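Beta sliding clamp (PDB 5WCE) probably tethers DNA polymerases and other replication proteins to DNA, conferring processivity, as a ring-shaped head-to-tail homodimer that encircles the duplex. Local coordinates at residues 15-18 against 19-23; 79-82 against 83-87; 87-90 against 91-94. All coordinates share one frame; numbering follows the deposited sequence.

Interaction 1: residues 15-18 against 19-23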
loop_
_atom_site.group_PDB
_atom_site.type_symbol
_atom_site.label_atom_id
_atom_site.label_comp_id
_atom_site.label_asym_id
_atom_site.label_seq_id
_atom_site.Cartn_x
_atom_site.Cartn_y
_atom_site.Cartn_z
ATOM N N ALA A 15 21.750 -10.477 12.978
ATOM C CA ALA A 15 21.612 -9.055 12.691
ATOM C C ALA A 15 22.589 -8.621 11.603
ATOM O O ALA A 15 22.205 -7.892 10.691
ATOM C CB ALA A 15 21.770 -8.208 13.939
ATOM N N ALA A 16 23.828 -9.117 11.662
ATOM C CA ALA A 16 24.819 -8.805 10.619
ATOM C C ALA A 16 24.470 -9.359 9.256
ATOM O O ALA A 16 24.660 -8.712 8.200
ATOM C CB ALA A 16 26.193 -9.312 11.034
ATOM N N LEU A 17 24.001 -10.593 9.254
ATOM C CA LEU A 17 23.622 -11.274 8.030
ATOM C C LEU A 17 22.433 -10.567 7.406
ATOM O O LEU A 17 22.415 -10.312 6.196
ATOM C CB LEU A 17 23.254 -12.745 8.344
ATOM C CG LEU A 17 22.805 -13.613 7.180
ATOM C CD1 LEU A 17 23.757 -13.567 6.012
ATOM C CD2 LEU A 17 22.596 -15.049 7.686
ATOM N N LEU A 18 21.465 -10.230 8.236
ATOM C CA LEU A 18 20.256 -9.553 7.791
ATOM C C LEU A 18 20.535 -8.195 7.222
ATOM O O LEU A 18 19.965 -7.847 6.197
ATOM C CB LEU A 18 19.245 -9.436 8.927
ATOM C CG LEU A 18 17.851 -8.912 8.651
ATOM C CD1 LEU A 18 17.140 -9.791 7.637
ATOM C CD2 LEU A 18 17.066 -8.906 9.953
ATOM N N LYS A 19 21.444 -7.459 7.858
ATOM C CA LYS A 19 21.786 -6.087 7.420
ATOM C C LYS A 19 22.376 -6.114 6.016
ATOM O O LYS A 19 21.952 -5.350 5.114
ATOM C CB LYS A 19 22.710 -5.432 8.437
ATOM C CG LYS A 19 23.231 -4.035 8.056
ATOM C CD LYS A 19 24.006 -3.404 9.210
ATOM C CE LYS A 19 25.231 -2.627 8.759
ATOM N NZ LYS A 19 25.672 -1.786 9.917
ATOM N N ALA A 20 23.332 -7.018 5.807
ATOM C CA ALA A 20 23.933 -7.207 4.480
ATOM C C ALA A 20 22.987 -7.679 3.390
ATOM O O ALA A 20 22.981 -7.143 2.249
ATOM C CB ALA A 20 25.139 -8.126 4.575
ATOM N N LEU A 21 22.211 -8.715 3.714
ATOM C CA LEU A 21 21.218 -9.236 2.810
ATOM C C LEU A 21 20.208 -8.156 2.400
ATOM O O LEU A 21 19.901 -8.016 1.204
ATOM C CB LEU A 21 20.472 -10.416 3.402
ATOM C CG LEU A 21 21.252 -11.732 3.528
ATOM C CD1 LEU A 21 20.485 -12.778 4.335
ATOM C CD2 LEU A 21 21.637 -12.316 2.199
ATOM N N GLY A 22 19.735 -7.400 3.383
ATOM C CA GLY A 22 18.775 -6.326 3.159
ATOM C C GLY A 22 19.345 -5.254 2.240
ATOM O O GLY A 22 18.673 -4.779 1.368
ATOM N N HIS A 23 20.594 -4.886 2.434
ATOM C CA HIS A 23 21.231 -3.942 1.542
ATOM C C HIS A 23 21.361 -4.388 0.078
ATOM O O HIS A 23 21.190 -3.559 -0.823
ATOM C CB HIS A 23 22.634 -3.613 2.020
ATOM C CG HIS A 23 22.676 -2.691 3.185
ATOM N ND1 HIS A 23 23.757 -2.625 4.038
ATOM C CD2 HIS A 23 21.780 -1.784 3.638
ATOM C CE1 HIS A 23 23.506 -1.742 4.989
ATOM N NE2 HIS A 23 22.336 -1.199 4.753
#
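The peptide carbonyl of Leu17 accepts the N-H of the following turn, with Leu21 N 3.0 Å from Leu17 O. The one aromatic ring in this run, that of His23, carries Lys19 O over one face, 3.3 Å above the plane and displaced toward the rim; its ND1 is hydrogen-bonded to Asp62. Three further bonds of the same i to i+4 spacing run from Lys19, Ala20 and Gly22 back to Ala15, Ala16 and Leu18, the shortest being 2.9 Å between Gly22 N and Leu18 O. They are the evidence for an unbroken alpha helix through both segments.

Leu17 and Leu21 supply the side-chain part of the contact. The Leu17 isobutyl group swings to the carbonyl side of its residue, CG anti to N (chi1 179°), whereas Leu21 has CG anti to its carbonyl carbon (chi1 -72°) and so leans back along the axis. The branches come together at Leu17 CD1 and Leu21 CD1, 3.8 Å apart. Leu21 CG also lies 3.2 Å from Leu17 O, so this side chain rests on the carbonyl that its own N-H bonds. On other flanks of the helix, Lys19 CB sits 3.4 Å from Ala15 O while the remainder of the chain leads away, and Ala20 CB lies 3.7 Å from Ala16 O.

The apolar flank faces inward: Leu17 and Leu21 touch Val85 of the neighbouring helix, and with Ala20 they also touch Phe51 of strand 48-54. Two helices laid side by side against antiparallel sheet form the domain fold typical of DNA polymerase III beta subunits.

Interaction 2: residues 79-82 against 83-87; sequences HTLY and EIVRK
Tyr82 passes obliquely beside Glu83 and Arg86 on one flank of alpha helix 78-87, in which four successive i to i+4 backbone bonds join 79-82 to 83-86. Tyr82 CB starts 3.2 Å from Glu83 N. With CG anti to the backbone N (chi1 172°), the ring projects outward from the helix, leaning toward its C-terminal end. Farther out, Tyr82 CD2 and CE2 each lie 3.5 Å from Glu83 OE2, the ring and carboxylate planes being 52° apart. Tyr82 CE2 is also 4.0 Å from Arg86 CD, and at the tip Tyr82 OH comes to 3.9 Å from that same Arg86 CD, which thus lies beside the outer half of the ring.

Leu81 CD1 approaches Val85 CG2 on the side facing helix 14-25; round the helix, Thr80 and Ile84 meet through methyls and both touch Leu116 of strand 112-116. Glu83 and Ile84 also pack on Thr285 of the second subunit.

The carboxylate beside the tyrosine is tied by a two-pronged i to i+3 salt bridge. Arg86 grips Glu83 side-on, with both acceptor oxygens close to the guanidinium plane and met on their syn sides: Arg86 NH2 is 2.9 Å from Glu83 OE1, and Arg86 NE is 3.1 Å from Glu83 OE2.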
loop_
_atom_site.group_PDB
_atom_site.type_symbol
_atom_site.label_atom_id
_atom_site.label_comp_id
_atom_site.label_asym_id
_atom_site.label_seq_id
_atom_site.Cartn_x
_atom_site.Cartn_y
_atom_site.Cartn_z
ATOM N N HIS A 79 16.137 -13.246 -2.379
ATOM C CA HIS A 79 14.932 -12.928 -1.584
ATOM C C HIS A 79 14.636 -14.061 -0.584
ATOM O O HIS A 79 14.303 -13.809 0.577
ATOM C CB HIS A 79 13.703 -12.662 -2.487
ATOM C CG HIS A 79 13.830 -11.464 -3.412
ATOM N ND1 HIS A 79 14.265 -10.218 -3.000
ATOM C CD2 HIS A 79 13.496 -11.313 -4.726
ATOM C CE1 HIS A 79 14.258 -9.375 -4.023
ATOM N NE2 HIS A 79 13.790 -10.010 -5.083
ATOM N N THR A 80 14.776 -15.295 -1.019
ATOM C CA THR A 80 14.524 -16.431 -0.132
ATOM C C THR A 80 15.494 -16.464 1.056
ATOM O O THR A 80 15.078 -16.653 2.233
ATOM C CB THR A 80 14.594 -17.744 -0.909
ATOM O OG1 THR A 80 13.568 -17.725 -1.920
ATOM C CG2 THR A 80 14.436 -18.964 0.001
ATOM N N LEU A 81 16.776 -16.285 0.772
ATOM C CA LEU A 81 17.725 -16.162 1.852
ATOM C C LEU A 81 17.387 -15.020 2.807
ATOM O O LEU A 81 17.381 -15.228 4.025
ATOM C CB LEU A 81 19.143 -15.991 1.330
ATOM C CG LEU A 81 20.266 -16.105 2.358
ATOM C CD1 LEU A 81 20.186 -17.340 3.206
ATOM C CD2 LEU A 81 21.629 -16.090 1.682
ATOM N N TYR A 82 17.055 -13.854 2.256
ATOM C CA TYR A 82 16.675 -12.677 3.063
ATOM C C TYR A 82 15.455 -13.000 3.968
ATOM O O TYR A 82 15.487 -12.781 5.166
ATOM C CB TYR A 82 16.400 -11.458 2.153
ATOM C CG TYR A 82 15.831 -10.274 2.905
ATOM C CD1 TYR A 82 16.660 -9.467 3.688
ATOM C CD2 TYR A 82 14.455 -9.989 2.867
ATOM C CE1 TYR A 82 16.150 -8.406 4.408
ATOM C CE2 TYR A 82 13.921 -8.952 3.611
ATOM C CZ TYR A 82 14.763 -8.155 4.373
ATOM O OH TYR A 82 14.216 -7.099 5.094
ATOM N N GLU A 83 14.420 -13.586 3.387
ATOM C CA GLU A 83 13.215 -13.924 4.130
ATOM C C GLU A 83 13.441 -14.946 5.219
ATOM O O GLU A 83 12.931 -14.785 6.314
ATOM C CB GLU A 83 12.110 -14.360 3.169
ATOM C CG GLU A 83 11.569 -13.129 2.403
ATOM C CD GLU A 83 10.815 -12.206 3.362
ATOM O OE1 GLU A 83 9.935 -12.700 4.092
ATOM O OE2 GLU A 83 11.160 -11.057 3.534
ATOM N N ILE A 84 14.245 -15.969 4.942
ATOM C CA ILE A 84 14.577 -16.956 5.971
ATOM C C ILE A 84 15.233 -16.247 7.169
ATOM O O ILE A 84 14.855 -16.430 8.322
ATOM C CB ILE A 84 15.523 -18.050 5.422
ATOM C CG1 ILE A 84 14.777 -19.009 4.462
ATOM C CG2 ILE A 84 16.163 -18.882 6.556
ATOM C CD1 ILE A 84 15.711 -19.864 3.631
ATOM N N VAL A 85 16.236 -15.451 6.877
ATOM C CA VAL A 85 17.012 -14.854 7.957
ATOM C C VAL A 85 16.159 -13.867 8.772
ATOM O O VAL A 85 16.232 -13.855 9.990
ATOM C CB VAL A 85 18.333 -14.201 7.446
ATOM C CG1 VAL A 85 19.055 -13.510 8.591
ATOM C CG2 VAL A 85 19.210 -15.272 6.776
ATOM N N ARG A 86 15.353 -13.099 8.083
ATOM C CA ARG A 86 14.410 -12.188 8.710
ATOM C C ARG A 86 13.518 -12.906 9.736
ATOM O O ARG A 86 13.232 -12.374 10.784
ATOM C CB ARG A 86 13.543 -11.515 7.643
ATOM C CG ARG A 86 12.877 -10.229 8.120
ATOM C CD ARG A 86 11.971 -9.602 7.075
ATOM N NE ARG A 86 10.945 -10.540 6.614
ATOM C CZ ARG A 86 9.899 -10.992 7.323
ATOM N NH1 ARG A 86 9.692 -10.648 8.608
ATOM N NH2 ARG A 86 9.045 -11.844 6.766
ATOM N N LYS A 87 13.105 -14.126 9.446
ATOM C CA LYS A 87 12.194 -14.846 10.295
ATOM C C LYS A 87 12.903 -15.631 11.382
ATOM O O LYS A 87 12.225 -16.167 12.253
ATOM C CB LYS A 87 11.346 -15.794 9.458
ATOM C CG LYS A 87 10.489 -15.078 8.457
ATOM C CD LYS A 87 9.732 -16.069 7.579
ATOM C CE LYS A 87 9.007 -15.385 6.402
ATOM N NZ LYS A 87 8.237 -16.468 5.681
#

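Interaction 3: residues 87-90 against 91-94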
loop_
_atom_site.group_PDB
_atom_site.type_symbol
_atom_site.label_atom_id
_atom_site.label_comp_id
_atom_site.label_asym_id
_atom_site.label_seq_id
_atom_site.Cartn_x
_atom_site.Cartn_y
_atom_site.Cartn_z
ATOM N N LYS A 87 13.105 -14.126 9.446
ATOM C CA LYS A 87 12.194 -14.846 10.295
ATOM C C LYS A 87 12.903 -15.631 11.382
ATOM O O LYS A 87 12.225 -16.167 12.253
ATOM C CB LYS A 87 11.346 -15.794 9.458
ATOM C CG LYS A 87 10.489 -15.078 8.457
ATOM C CD LYS A 87 9.732 -16.069 7.579
ATOM C CE LYS A 87 9.007 -15.385 6.402
ATOM N NZ LYS A 87 8.237 -16.468 5.681
ATOM N N LEU A 88 14.234 -15.721 11.349
ATOM C CA LEU A 88 14.949 -16.399 12.413
ATOM C C LEU A 88 14.823 -15.632 13.737
ATOM O O LEU A 88 14.639 -14.443 13.735
ATOM C CB LEU A 88 16.425 -16.634 12.043
ATOM C CG LEU A 88 16.740 -17.580 10.879
ATOM C CD1 LEU A 88 18.199 -17.548 10.453
ATOM C CD2 LEU A 88 16.309 -18.980 11.233
ATOM N N PRO A 89 14.892 -16.333 14.885
ATOM C CA PRO A 89 14.759 -15.603 16.173
ATOM C C PRO A 89 15.821 -14.510 16.341
ATOM O O PRO A 89 16.957 -14.692 15.902
ATOM C CB PRO A 89 14.966 -16.666 17.220
ATOM C CG PRO A 89 15.042 -17.963 16.512
ATOM C CD PRO A 89 15.311 -17.718 15.079
ATOM N N ASP A 90 15.442 -13.397 16.958
ATOM C CA ASP A 90 16.372 -12.336 17.381
ATOM C C ASP A 90 17.564 -12.931 18.131
ATOM O O ASP A 90 17.408 -13.824 18.975
ATOM C CB ASP A 90 15.708 -11.404 18.401
ATOM C CG ASP A 90 14.756 -10.459 17.800
ATOM O OD1 ASP A 90 14.655 -10.385 16.563
ATOM O OD2 ASP A 90 14.075 -9.771 18.599
ATOM N N GLY A 91 18.753 -12.447 17.820
ATOM C CA GLY A 91 19.943 -12.922 18.483
ATOM C C GLY A 91 20.484 -14.259 18.062
ATOM O O GLY A 91 21.516 -14.672 18.577
ATOM N N ALA A 92 19.857 -14.936 17.100
ATOM C CA ALA A 92 20.345 -16.253 16.648
ATOM C C ALA A 92 21.696 -16.132 15.941
ATOM O O ALA A 92 21.928 -15.202 15.150
ATOM C CB ALA A 92 19.348 -16.879 15.685
ATOM N N ASP A 93 22.584 -17.070 16.223
ATOM C CA ASP A 93 23.754 -17.256 15.391
ATOM C C ASP A 93 23.338 -18.134 14.232
ATOM O O ASP A 93 22.624 -19.097 14.445
ATOM C CB ASP A 93 24.881 -17.962 16.179
ATOM C CG ASP A 93 25.741 -16.997 16.982
ATOM O OD1 ASP A 93 25.641 -15.738 16.827
ATOM O OD2 ASP A 93 26.552 -17.568 17.765
ATOM N N VAL A 94 23.819 -17.806 13.036
ATOM C CA VAL A 94 23.456 -18.502 11.813
ATOM C C VAL A 94 24.643 -19.226 11.182
ATOM O O VAL A 94 25.644 -18.616 10.854
ATOM C CB VAL A 94 22.848 -17.558 10.780
ATOM C CG1 VAL A 94 22.348 -18.361 9.587
ATOM C CG2 VAL A 94 21.737 -16.714 11.420
#
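A type II beta turn, Pro89 to Ala92, reverses the chain between helix 78-87 and strand 93-97. Its closing bond runs from Ala92 N to Pro89 O at 3.1 Å. The two central residues give the type II pattern: Asp90 has an extended psi of 136°, and Gly91 combines a phi of 77° with a psi near zero. The positive phi at the third position suits glycine. The CB of Asp90 points away from 91-94, and its OD1 makes a long, weak ion pair with Arg14 NH1.

Two apolar contacts accompany the turn. One is Pro89 CD with Ala92 CB at 4.2 Å; the same Ala92 CB lies 3.2 Å from Pro89 O, close to the oxygen that its own N-H bonds. The other is just outside the turn, where Leu88 has CG anti to its carbonyl carbon (chi1 -65°), which carries the branch across to the start of the strand; there Leu88 CD1 meets Val94 CG2 at 3.8 Å, and both residues are buried. Strand 105-109 contributes Ala109 beside Leu88 and Ile107 beside Val94.

Val94 joins strand 9-13 through backbone bonding to Ile12. On the helix side of the turn, Leu88 and Pro89 pack on Arg282 of the second subunit, whose Asp281 forms a salt bridge with Lys87. The arrangement is a tight helix-to-strand connection in the N-terminal domain, at the subunit interface of the head-to-tail dimer.

Overall arrangement
All three contacts lie in the N-terminal domain, in chain order 1, 2, 3, with centres about 10 Å (1 to 2), 11 Å (2 to 3) and 12 Å (1 to 3) apart. Helices 14-25 and 78-87, carrying interactions 1 and 2, pack together: Leu17 CD2 is 3.5 Å from Val85 CG2, and Gly22 CA is 3.6 Å from Tyr82 CE1. Interaction 3 begins at Lys87, shared with interaction 2, and leads into strand 93-97 of the five-stranded sheet; Leu17 CD2 reaches Val94 CG1 at 3.8 Å. The three therefore share one apolar core. Interactions 2 and 3 also touch the second subunit, which places this corner of the domain at the interface of the ring.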